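Local coordinates for protein DNMT2 (Spodoptera frugiperda, PDB 4H0N) that probably methylates a cytosine in the anticodon loop of tRNA(Asp), and cytosines in DNA, using S-adenosyl-L-methionine, and is seen here with bound S-adenosyl-L-homocysteine, at residues A[42-47]-A[299-303]; A[140-146]-A[169-175]; A[259-263]-A[276-280]. The protein carries 3 engineered substitutions. One frame throughout, in Å; residues are numbered along the deposited sequence.

Contact 1 belongs to the catalytic part of this Rossmann-like methyltransferase. It fastens the loop 299-303 to helix 37-46 beside the S-adenosyl-L-homocysteine pocket, and it mixes two hydrogen bonds from one side-chain amide to a backbone with apolar packing. Contact 2 lies at an edge of the main sheet, where one backbone hydrogen bond prolongs strand pairing and Ile142, Trp173 and Phe175 pack beside the polar Asn169 and Gln144. Contact 3 joins two short helices about 33 Å (centre to centre) from the middle of the chain and has no hydrogen bond between its segments. All three are partly buried, and none shares an element with another. Along the chain, contacts 2 and 3 follow in series inside the loop closed by contact 1.

Contact 1: A[42-47]-A[299-303]; sequences VYKHNF and SYNLP
The side-chain amide of Asn46 pairs with both backbone polar groups of Asn301: Asn301 N donates to Asn46 OD1 (3.0 Å), and Asn46 ND2 donates to Asn301 O (2.9 Å). Asparagine suits this place because its amide offers a donor and an acceptor side by side, matching an extended residue much as a neighbouring strand would. Its m rotamer (chi1 -71°, chi2 -77°) also brings ND2 within 3.2 Å of Val42 O, one turn back, for a further hydrogen bond. Residues 42-46 are the last turn of a helix that Phe47 leaves; 300-303 are extended and run antiparallel to it, with CA atoms 6.3 Å apart for Asn46 and Tyr300 and 6.4 Å for Val42 and Leu302. Asn46 ND2 sits over a face of the Tyr300 ring, 3.4 Å from Tyr300 CZ. Beside it, His45 (chi1 t, chi2 77°) receives Pro303 in a CH-pi contact, with Pro303 CG 4.1 Å from the His45 ring centroid. Inward, Val42 (t) packs CG1 on Leu302 CD2 (3.9 Å) and CG2 on Pro303 CD (4.1 Å), while Phe47 CZ approaches Tyr300 CE1 (4.2 Å). Tyr300 OH hydrogen-bonds Ile13 O, in the loop that probably binds S-adenosyl-L-homocysteine. The chemistry thus implies a loop held through its backbone by one polar side chain, with apolar packing around it, next to the cofactor pocket.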
loop_
_atom_site.group_PDB
_atom_site.type_symbol
_atom_site.label_atom_id
_atom_site.label_comp_id
_atom_site.label_asym_id
_atom_site.label_seq_id
_atom_site.Cartn_x
_atom_site.Cartn_y
_atom_site.Cartn_z
ATOM N N VAL A 42 3.873 5.163 14.638
ATOM C CA VAL A 42 3.291 3.851 14.407
ATOM C C VAL A 42 4.393 2.855 14.081
ATOM O O VAL A 42 4.385 1.722 14.562
ATOM C CB VAL A 42 2.291 3.902 13.249
ATOM C CG1 VAL A 42 1.838 2.502 12.865
ATOM C CG2 VAL A 42 1.111 4.782 13.624
ATOM N N TYR A 43 5.346 3.290 13.265
ATOM C CA TYR A 43 6.471 2.442 12.889
ATOM C C TYR A 43 7.298 2.075 14.119
ATOM O O TYR A 43 7.700 0.923 14.278
ATOM C CB TYR A 43 7.353 3.132 11.835
ATOM C CG TYR A 43 8.439 2.244 11.253
ATOM C CD1 TYR A 43 8.317 1.714 9.975
ATOM C CD2 TYR A 43 9.583 1.937 11.980
ATOM C CE1 TYR A 43 9.302 0.896 9.438
ATOM C CE2 TYR A 43 10.567 1.118 11.458
ATOM C CZ TYR A 43 10.427 0.599 10.184
ATOM O OH TYR A 43 11.418 -0.214 9.657
ATOM N N LYS A 44 7.551 3.055 14.982
ATOM C CA LYS A 44 8.370 2.831 16.171
ATOM C C LYS A 44 7.686 1.876 17.139
ATOM O O LYS A 44 8.337 1.152 17.892
ATOM C CB LYS A 44 8.678 4.153 16.874
ATOM C CG LYS A 44 10.156 4.511 16.878
ATOM C CD LYS A 44 10.476 5.671 17.819
ATOM C CE LYS A 44 10.264 5.299 19.281
ATOM N NZ LYS A 44 8.866 5.546 19.751
ATOM N N HIS A 45 6.361 1.880 17.106
ATOM C CA HIS A 45 5.579 1.058 18.002
ATOM C C HIS A 45 5.786 -0.415 17.683
ATOM O O HIS A 45 5.884 -1.249 18.583
ATOM C CB HIS A 45 4.099 1.423 17.892
ATOM C CG HIS A 45 3.208 0.567 18.729
ATOM N ND1 HIS A 45 3.082 0.731 20.094
ATOM C CD2 HIS A 45 2.407 -0.475 18.400
ATOM C CE1 HIS A 45 2.237 -0.169 20.563
ATOM N NE2 HIS A 45 1.814 -0.912 19.562
ATOM N N ASN A 46 5.862 -0.731 16.397
ATOM C CA ASN A 46 5.988 -2.118 15.972
ATOM C C ASN A 46 7.426 -2.568 15.780
ATOM O O ASN A 46 7.719 -3.765 15.803
ATOM C CB ASN A 46 5.182 -2.361 14.702
ATOM C CG ASN A 46 3.699 -2.333 14.956
ATOM O OD1 ASN A 46 3.133 -3.293 15.481
ATOM N ND2 ASN A 46 3.056 -1.225 14.599
ATOM N N PHE A 47 8.320 -1.604 15.590
ATOM C CA PHE A 47 9.739 -1.904 15.441
ATOM C C PHE A 47 10.605 -0.983 16.297
ATOM O O PHE A 47 11.341 -0.158 15.761
ATOM C CB PHE A 47 10.159 -1.776 13.975
ATOM C CG PHE A 47 9.188 -2.396 13.005
ATOM C CD1 PHE A 47 9.091 -3.776 12.887
ATOM C CD2 PHE A 47 8.381 -1.600 12.206
ATOM C CE1 PHE A 47 8.202 -4.350 11.996
ATOM C CE2 PHE A 47 7.492 -2.168 11.310
ATOM C CZ PHE A 47 7.402 -3.546 11.207
ATOM N N SER A 299 0.813 -9.924 15.028
ATOM C CA SER A 299 1.664 -9.249 16.001
ATOM C C SER A 299 1.695 -7.746 15.736
ATOM O O SER A 299 1.975 -6.951 16.636
ATOM C CB SER A 299 3.084 -9.830 15.984
ATOM O OG SER A 299 3.543 -10.070 14.660
ATOM N N TYR A 300 1.399 -7.364 14.497
ATOM C CA TYR A 300 1.370 -5.959 14.120
ATOM C C TYR A 300 0.094 -5.309 14.625
ATOM O O TYR A 300 -1.009 -5.711 14.254
ATOM C CB TYR A 300 1.466 -5.799 12.602
ATOM C CG TYR A 300 1.758 -4.387 12.159
ATOM C CD1 TYR A 300 3.047 -4.006 11.812
ATOM C CD2 TYR A 300 0.751 -3.429 12.095
ATOM C CE1 TYR A 300 3.329 -2.716 11.409
ATOM C CE2 TYR A 300 1.023 -2.131 11.690
ATOM C CZ TYR A 300 2.317 -1.782 11.349
ATOM O OH TYR A 300 2.607 -0.500 10.946
ATOM N N ASN A 301 0.257 -4.300 15.473
ATOM C CA ASN A 301 -0.877 -3.590 16.039
ATOM C C ASN A 301 -0.674 -2.088 15.977
ATOM O O ASN A 301 0.459 -1.612 15.914
ATOM C CB ASN A 301 -1.117 -4.032 17.482
ATOM C CG ASN A 301 -1.633 -5.460 17.576
ATOM O OD1 ASN A 301 -2.346 -5.939 16.688
ATOM N ND2 ASN A 301 -1.276 -6.146 18.658
ATOM N N LEU A 302 -1.776 -1.344 15.991
ATOM C CA LEU A 302 -1.710 0.110 15.957
ATOM C C LEU A 302 -1.810 0.696 17.359
ATOM O O LEU A 302 -2.526 0.169 18.211
ATOM C CB LEU A 302 -2.819 0.686 15.069
ATOM C CG LEU A 302 -2.841 0.294 13.590
ATOM C CD1 LEU A 302 -3.951 1.045 12.867
ATOM C CD2 LEU A 302 -1.497 0.553 12.926
ATOM N N PRO A 303 -1.078 1.790 17.606
ATOM C CA PRO A 303 -1.199 2.525 18.868
ATOM C C PRO A 303 -2.611 3.071 19.067
ATOM O O PRO A 303 -3.200 3.621 18.135
ATOM C CB PRO A 303 -0.213 3.683 18.687
ATOM C CG PRO A 303 0.794 3.172 17.708
ATOM C CD PRO A 303 0.005 2.318 16.757
#

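Contact 2: A[140-146]-A[169-175]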
loop_
_atom_site.group_PDB
_atom_site.type_symbol
_atom_site.label_atom_id
_atom_site.label_comp_id
_atom_site.label_asym_id
_atom_site.label_seq_id
_atom_site.Cartn_x
_atom_site.Cartn_y
_atom_site.Cartn_z
ATOM N N ASN A 140 24.136 -0.553 -14.862
ATOM C CA ASN A 140 24.229 -2.011 -14.992
ATOM C C ASN A 140 23.268 -2.803 -14.083
ATOM O O ASN A 140 23.619 -3.842 -13.517
ATOM C CB ASN A 140 25.680 -2.462 -14.843
ATOM C CG ASN A 140 26.643 -1.580 -15.633
ATOM O OD1 ASN A 140 26.699 -1.638 -16.865
ATOM N ND2 ASN A 140 27.398 -0.748 -14.922
ATOM N N PHE A 141 22.045 -2.291 -13.969
ATOM C CA PHE A 141 20.971 -2.979 -13.281
ATOM C C PHE A 141 20.137 -3.741 -14.294
ATOM O O PHE A 141 19.936 -3.263 -15.421
ATOM C CB PHE A 141 20.090 -1.980 -12.526
ATOM C CG PHE A 141 20.563 -1.696 -11.128
ATOM C CD1 PHE A 141 20.061 -2.422 -10.064
ATOM C CD2 PHE A 141 21.514 -0.713 -10.873
ATOM C CE1 PHE A 141 20.485 -2.182 -8.775
ATOM C CE2 PHE A 141 21.946 -0.465 -9.575
ATOM C CZ PHE A 141 21.430 -1.206 -8.525
ATOM N N ILE A 142 19.677 -4.930 -13.908
ATOM C CA ILE A 142 18.679 -5.646 -14.694
ATOM C C ILE A 142 17.387 -5.644 -13.891
ATOM O O ILE A 142 17.418 -5.538 -12.664
ATOM C CB ILE A 142 19.096 -7.078 -14.989
ATOM C CG1 ILE A 142 19.557 -7.793 -13.714
ATOM C CG2 ILE A 142 20.205 -7.092 -16.029
ATOM C CD1 ILE A 142 19.928 -9.245 -13.957
ATOM N N TYR A 143 16.247 -5.752 -14.564
ATOM C CA TYR A 143 14.974 -5.497 -13.895
ATOM C C TYR A 143 13.775 -6.229 -14.486
ATOM O O TYR A 143 13.809 -6.720 -15.612
ATOM C CB TYR A 143 14.689 -4.000 -13.930
ATOM C CG TYR A 143 14.549 -3.463 -15.335
ATOM C CD1 TYR A 143 13.303 -3.350 -15.933
ATOM C CD2 TYR A 143 15.667 -3.086 -16.073
ATOM C CE1 TYR A 143 13.170 -2.867 -17.220
ATOM C CE2 TYR A 143 15.543 -2.599 -17.363
ATOM C CZ TYR A 143 14.292 -2.492 -17.929
ATOM O OH TYR A 143 14.153 -2.013 -19.208
ATOM N N GLN A 144 12.708 -6.281 -13.703
ATOM C CA GLN A 144 11.406 -6.663 -14.204
ATOM C C GLN A 144 10.342 -5.712 -13.649
ATOM O O GLN A 144 10.325 -5.420 -12.450
ATOM C CB GLN A 144 11.081 -8.097 -13.809
ATOM C CG GLN A 144 9.731 -8.560 -14.304
ATOM C CD GLN A 144 9.656 -8.614 -15.816
ATOM O OE1 GLN A 144 10.178 -9.540 -16.442
ATOM N NE2 GLN A 144 8.998 -7.626 -16.415
ATOM N N GLU A 145 9.473 -5.215 -14.525
ATOM C CA GLU A 145 8.330 -4.416 -14.099
ATOM C C GLU A 145 7.080 -5.278 -13.962
ATOM O O GLU A 145 6.849 -6.183 -14.761
ATOM C CB GLU A 145 8.059 -3.292 -15.094
ATOM C CG GLU A 145 9.193 -2.306 -15.242
ATOM C CD GLU A 145 8.822 -1.132 -16.122
ATOM O OE1 GLU A 145 8.412 -1.361 -17.281
ATOM O OE2 GLU A 145 8.931 0.020 -15.651
ATOM N N PHE A 146 6.270 -4.991 -12.950
ATOM C CA PHE A 146 5.023 -5.719 -12.744
ATOM C C PHE A 146 3.841 -4.765 -12.628
ATOM O O PHE A 146 4.001 -3.594 -12.296
ATOM C CB PHE A 146 5.078 -6.545 -11.459
ATOM C CG PHE A 146 6.185 -7.562 -11.416
ATOM C CD1 PHE A 146 7.447 -7.211 -10.968
ATOM C CD2 PHE A 146 5.951 -8.880 -11.772
ATOM C CE1 PHE A 146 8.457 -8.149 -10.903
ATOM C CE2 PHE A 146 6.956 -9.821 -11.709
ATOM C CZ PHE A 146 8.206 -9.456 -11.272
ATOM N N ASN A 169 23.529 -6.788 -12.505
ATOM C CA ASN A 169 23.601 -7.863 -13.491
ATOM C C ASN A 169 24.741 -8.841 -13.303
ATOM O O ASN A 169 24.815 -9.838 -14.012
ATOM C CB ASN A 169 23.583 -7.329 -14.930
ATOM C CG ASN A 169 24.715 -6.358 -15.226
ATOM O OD1 ASN A 169 25.744 -6.342 -14.549
ATOM N ND2 ASN A 169 24.529 -5.545 -16.259
ATOM N N ASN A 170 25.621 -8.569 -12.348
ATOM C CA ASN A 170 26.750 -9.460 -12.095
ATOM C C ASN A 170 26.448 -10.491 -11.011
ATOM O O ASN A 170 27.313 -11.272 -10.613
ATOM C CB ASN A 170 28.007 -8.662 -11.755
ATOM C CG ASN A 170 27.763 -7.624 -10.680
ATOM O OD1 ASN A 170 26.622 -7.355 -10.309
ATOM N ND2 ASN A 170 28.838 -7.024 -10.184
ATOM N N LEU A 171 25.208 -10.482 -10.540
ATOM C CA LEU A 171 24.731 -11.489 -9.614
ATOM C C LEU A 171 23.806 -12.394 -10.412
ATOM O O LEU A 171 22.903 -11.914 -11.097
ATOM C CB LEU A 171 23.973 -10.825 -8.464
ATOM C CG LEU A 171 24.567 -9.499 -7.975
ATOM C CD1 LEU A 171 23.642 -8.809 -6.981
ATOM C CD2 LEU A 171 25.947 -9.715 -7.369
ATOM N N THR A 172 24.043 -13.698 -10.341
ATOM C CA THR A 172 23.292 -14.656 -11.145
ATOM C C THR A 172 21.822 -14.673 -10.789
ATOM O O THR A 172 21.454 -15.095 -9.690
ATOM C CB THR A 172 23.819 -16.071 -10.949
ATOM O OG1 THR A 172 23.984 -16.323 -9.545
ATOM C CG2 THR A 172 25.147 -16.240 -11.668
ATOM N N TRP A 173 20.993 -14.229 -11.730
ATOM C CA TRP A 173 19.549 -14.169 -11.536
ATOM C C TRP A 173 18.816 -15.190 -12.401
ATOM O O TRP A 173 18.654 -14.987 -13.606
ATOM C CB TRP A 173 19.034 -12.771 -11.857
ATOM C CG TRP A 173 17.716 -12.455 -11.211
ATOM C CD1 TRP A 173 17.139 -13.107 -10.157
ATOM C CD2 TRP A 173 16.809 -11.403 -11.576
ATOM N NE1 TRP A 173 15.932 -12.524 -9.845
ATOM C CE2 TRP A 173 15.710 -11.479 -10.699
ATOM C CE3 TRP A 173 16.824 -10.410 -12.561
ATOM C CZ2 TRP A 173 14.636 -10.598 -10.779
ATOM C CZ3 TRP A 173 15.758 -9.533 -12.636
ATOM C CH2 TRP A 173 14.678 -9.634 -11.752
ATOM N N PRO A 174 18.357 -16.287 -11.780
ATOM C CA PRO A 174 17.650 -17.387 -12.443
ATOM C C PRO A 174 16.338 -16.939 -13.076
ATOM O O PRO A 174 15.855 -17.585 -14.000
ATOM C CB PRO A 174 17.354 -18.356 -11.294
ATOM C CG PRO A 174 18.338 -18.006 -10.231
ATOM C CD PRO A 174 18.529 -16.534 -10.340
ATOM N N PHE A 175 15.774 -15.843 -12.585
ATOM C CA PHE A 175 14.473 -15.381 -13.060
ATOM C C PHE A 175 14.463 -15.018 -14.542
ATOM O O PHE A 175 15.250 -14.187 -14.983
ATOM C CB PHE A 175 13.993 -14.182 -12.241
ATOM C CG PHE A 175 12.616 -13.729 -12.609
ATOM C CD1 PHE A 175 11.514 -14.483 -12.253
ATOM C CD2 PHE A 175 12.421 -12.566 -13.331
ATOM C CE1 PHE A 175 10.244 -14.080 -12.596
ATOM C CE2 PHE A 175 11.148 -12.160 -13.679
ATOM C CZ PHE A 175 10.060 -12.916 -13.310
#
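Asn169, Ile142 and Trp173 lose the most surface here. Asn169 N donates to Asn140 O (3.1 Å), carrying the antiparallel pairing of strands 141-148 and 161-168 one step past the second strand, in the register that pairs Ile142 with Arg167. Asn140 has positive phi, as befits the C-prime residue of the Schellman motif closing helix 127-138, so the chain turns directly from helix to strand. Ile142, branched and apolar, packs next to this bond: its CG2 meets Asn169 CB at 3.6 Å, while its CD1 reaches the edge of the Trp173 ring at CE3 (3.6 Å). Trp173 is broad enough to span from Ile142 to Gln144, with CH2 4.4 Å from Gln144 CB, and its NE1 is satisfied by Ile330 O. Further along, Phe175 CE2 lies 3.9 Å from Gln144 CG, and Phe175 CZ lies 4.4 Å from Phe146 CZ. The loop 169-175 therefore runs past the outermost strand of the main sheet, with Trp173, Phe146 and Phe175 meeting helix 321-332 while helix 127-138 packs on Tyr143 and Glu145.

Contact 3: A[259-263]-A[276-280]. Engineered in segment 259-263: Ala261 (natural residue Glu), Ala262 (natural residue Glu).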
loop_
_atom_site.group_PDB
_atom_site.type_symbol
_atom_site.label_atom_id
_atom_site.label_comp_id
_atom_site.label_asym_id
_atom_site.label_seq_id
_atom_site.Cartn_x
_atom_site.Cartn_y
_atom_site.Cartn_z
ATOM N N CYS A 259 -33.772 -3.825 0.190
ATOM C CA CYS A 259 -33.678 -2.473 0.715
ATOM C C CYS A 259 -33.409 -1.490 -0.412
ATOM O O CYS A 259 -34.064 -0.452 -0.509
ATOM C CB CYS A 259 -32.566 -2.379 1.755
ATOM S SG CYS A 259 -32.229 -0.699 2.331
ATOM N N TYR A 260 -32.448 -1.828 -1.265
ATOM C CA TYR A 260 -32.113 -0.999 -2.417
ATOM C C TYR A 260 -33.317 -0.777 -3.327
ATOM O O TYR A 260 -33.489 0.308 -3.879
ATOM C CB TYR A 260 -30.965 -1.619 -3.213
ATOM C CG TYR A 260 -29.602 -1.067 -2.864
ATOM C CD1 TYR A 260 -29.162 0.133 -3.401
ATOM C CD2 TYR A 260 -28.752 -1.749 -2.007
ATOM C CE1 TYR A 260 -27.914 0.645 -3.087
ATOM C CE2 TYR A 260 -27.504 -1.250 -1.688
ATOM C CZ TYR A 260 -27.090 -0.053 -2.231
ATOM O OH TYR A 260 -25.847 0.446 -1.917
ATOM N N ALA A 261 -34.144 -1.808 -3.479
ATOM C CA ALA A 261 -35.348 -1.714 -4.297
ATOM C C ALA A 261 -36.391 -0.826 -3.630
ATOM O O ALA A 261 -36.997 0.031 -4.275
ATOM C CB ALA A 261 -35.921 -3.095 -4.555
ATOM N N ALA A 262 -36.602 -1.041 -2.335
ATOM C CA ALA A 262 -37.569 -0.255 -1.581
ATOM C C ALA A 262 -37.129 1.206 -1.496
ATOM O O ALA A 262 -37.958 2.111 -1.484
ATOM C CB ALA A 262 -37.763 -0.846 -0.195
ATOM N N ALA A 263 -35.819 1.430 -1.452
ATOM C CA ALA A 263 -35.277 2.783 -1.422
ATOM C C ALA A 263 -35.352 3.446 -2.791
ATOM O O ALA A 263 -35.178 4.658 -2.906
ATOM C CB ALA A 263 -33.848 2.770 -0.933
ATOM N N LEU A 276 -34.332 3.033 5.675
ATOM C CA LEU A 276 -34.198 1.698 5.112
ATOM C C LEU A 276 -32.743 1.230 5.141
ATOM O O LEU A 276 -32.462 0.065 5.416
ATOM C CB LEU A 276 -34.748 1.659 3.687
ATOM C CG LEU A 276 -36.222 2.034 3.543
ATOM C CD1 LEU A 276 -36.702 1.814 2.118
ATOM C CD2 LEU A 276 -37.068 1.247 4.530
ATOM N N PHE A 277 -31.820 2.144 4.864
ATOM C CA PHE A 277 -30.399 1.820 4.883
ATOM C C PHE A 277 -29.826 1.785 6.292
ATOM O O PHE A 277 -28.809 1.138 6.533
ATOM C CB PHE A 277 -29.611 2.800 4.017
ATOM C CG PHE A 277 -29.772 2.558 2.552
ATOM C CD1 PHE A 277 -29.106 1.514 1.937
ATOM C CD2 PHE A 277 -30.601 3.360 1.791
ATOM C CE1 PHE A 277 -29.257 1.276 0.587
ATOM C CE2 PHE A 277 -30.758 3.128 0.444
ATOM C CZ PHE A 277 -30.084 2.083 -0.161
ATOM N N LYS A 278 -30.472 2.490 7.216
ATOM C CA LYS A 278 -30.060 2.472 8.613
ATOM C C LYS A 278 -30.186 1.063 9.194
ATOM O O LYS A 278 -29.390 0.664 10.048
ATOM C CB LYS A 278 -30.898 3.458 9.431
ATOM C CG LYS A 278 -30.132 4.656 9.973
ATOM C CD LYS A 278 -29.970 4.570 11.484
ATOM C CE LYS A 278 -31.304 4.268 12.154
ATOM N NZ LYS A 278 -31.249 4.349 13.642
ATOM N N GLU A 279 -31.173 0.308 8.715
ATOM C CA GLU A 279 -31.465 -1.016 9.261
ATOM C C GLU A 279 -30.743 -2.145 8.530
ATOM O O GLU A 279 -31.043 -3.324 8.742
ATOM C CB GLU A 279 -32.978 -1.271 9.315
ATOM C CG GLU A 279 -33.693 -1.255 7.967
ATOM C CD GLU A 279 -35.201 -1.077 8.104
ATOM O OE1 GLU A 279 -35.631 -0.051 8.676
ATOM O OE2 GLU A 279 -35.959 -1.957 7.640
ATOM N N LEU A 280 -29.788 -1.778 7.680
ATOM C CA LEU A 280 -28.907 -2.749 7.041
ATOM C C LEU A 280 -27.646 -2.994 7.872
ATOM O O LEU A 280 -26.864 -3.887 7.564
ATOM C CB LEU A 280 -28.525 -2.294 5.627
ATOM C CG LEU A 280 -29.462 -2.725 4.498
ATOM C CD1 LEU A 280 -28.873 -2.367 3.138
ATOM C CD2 LEU A 280 -29.748 -4.219 4.598
#
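Leu276 opens the interface: in its m,t rotamer its CD1 lies 3.7 Å from Ala262 CB and 3.7 Å from Ala263 N. Ala262 is an engineered residue (Glu in the natural sequence). Next comes Phe277, whose flat ring serves three neighbours at once. Cys259 SG stands over one face, 4.0 Å from the Phe277 centroid and 15° off the ring normal, a sulfur-aromatic contact suited to a small polarizable side chain. The ring's edge points to the face of Tyr260 in a T-shaped pair, centroids 5.0 Å apart and planes at 81°, and Phe277 CE2 touches the small Ala263 at CB (3.4 Å). Leu280, beyond the helix, adds apolar cover with CD1 3.8 Å from Cys259 SG. Tyr260 OH hydrogen-bonds Ala217 O, and Phe273, one turn earlier, meets Phe277. Helices 253-262 and 271-278 thus pack as consecutive neighbours, with the loop at Ala217 beside their aromatic pair and helix 211-214 touching Lys278.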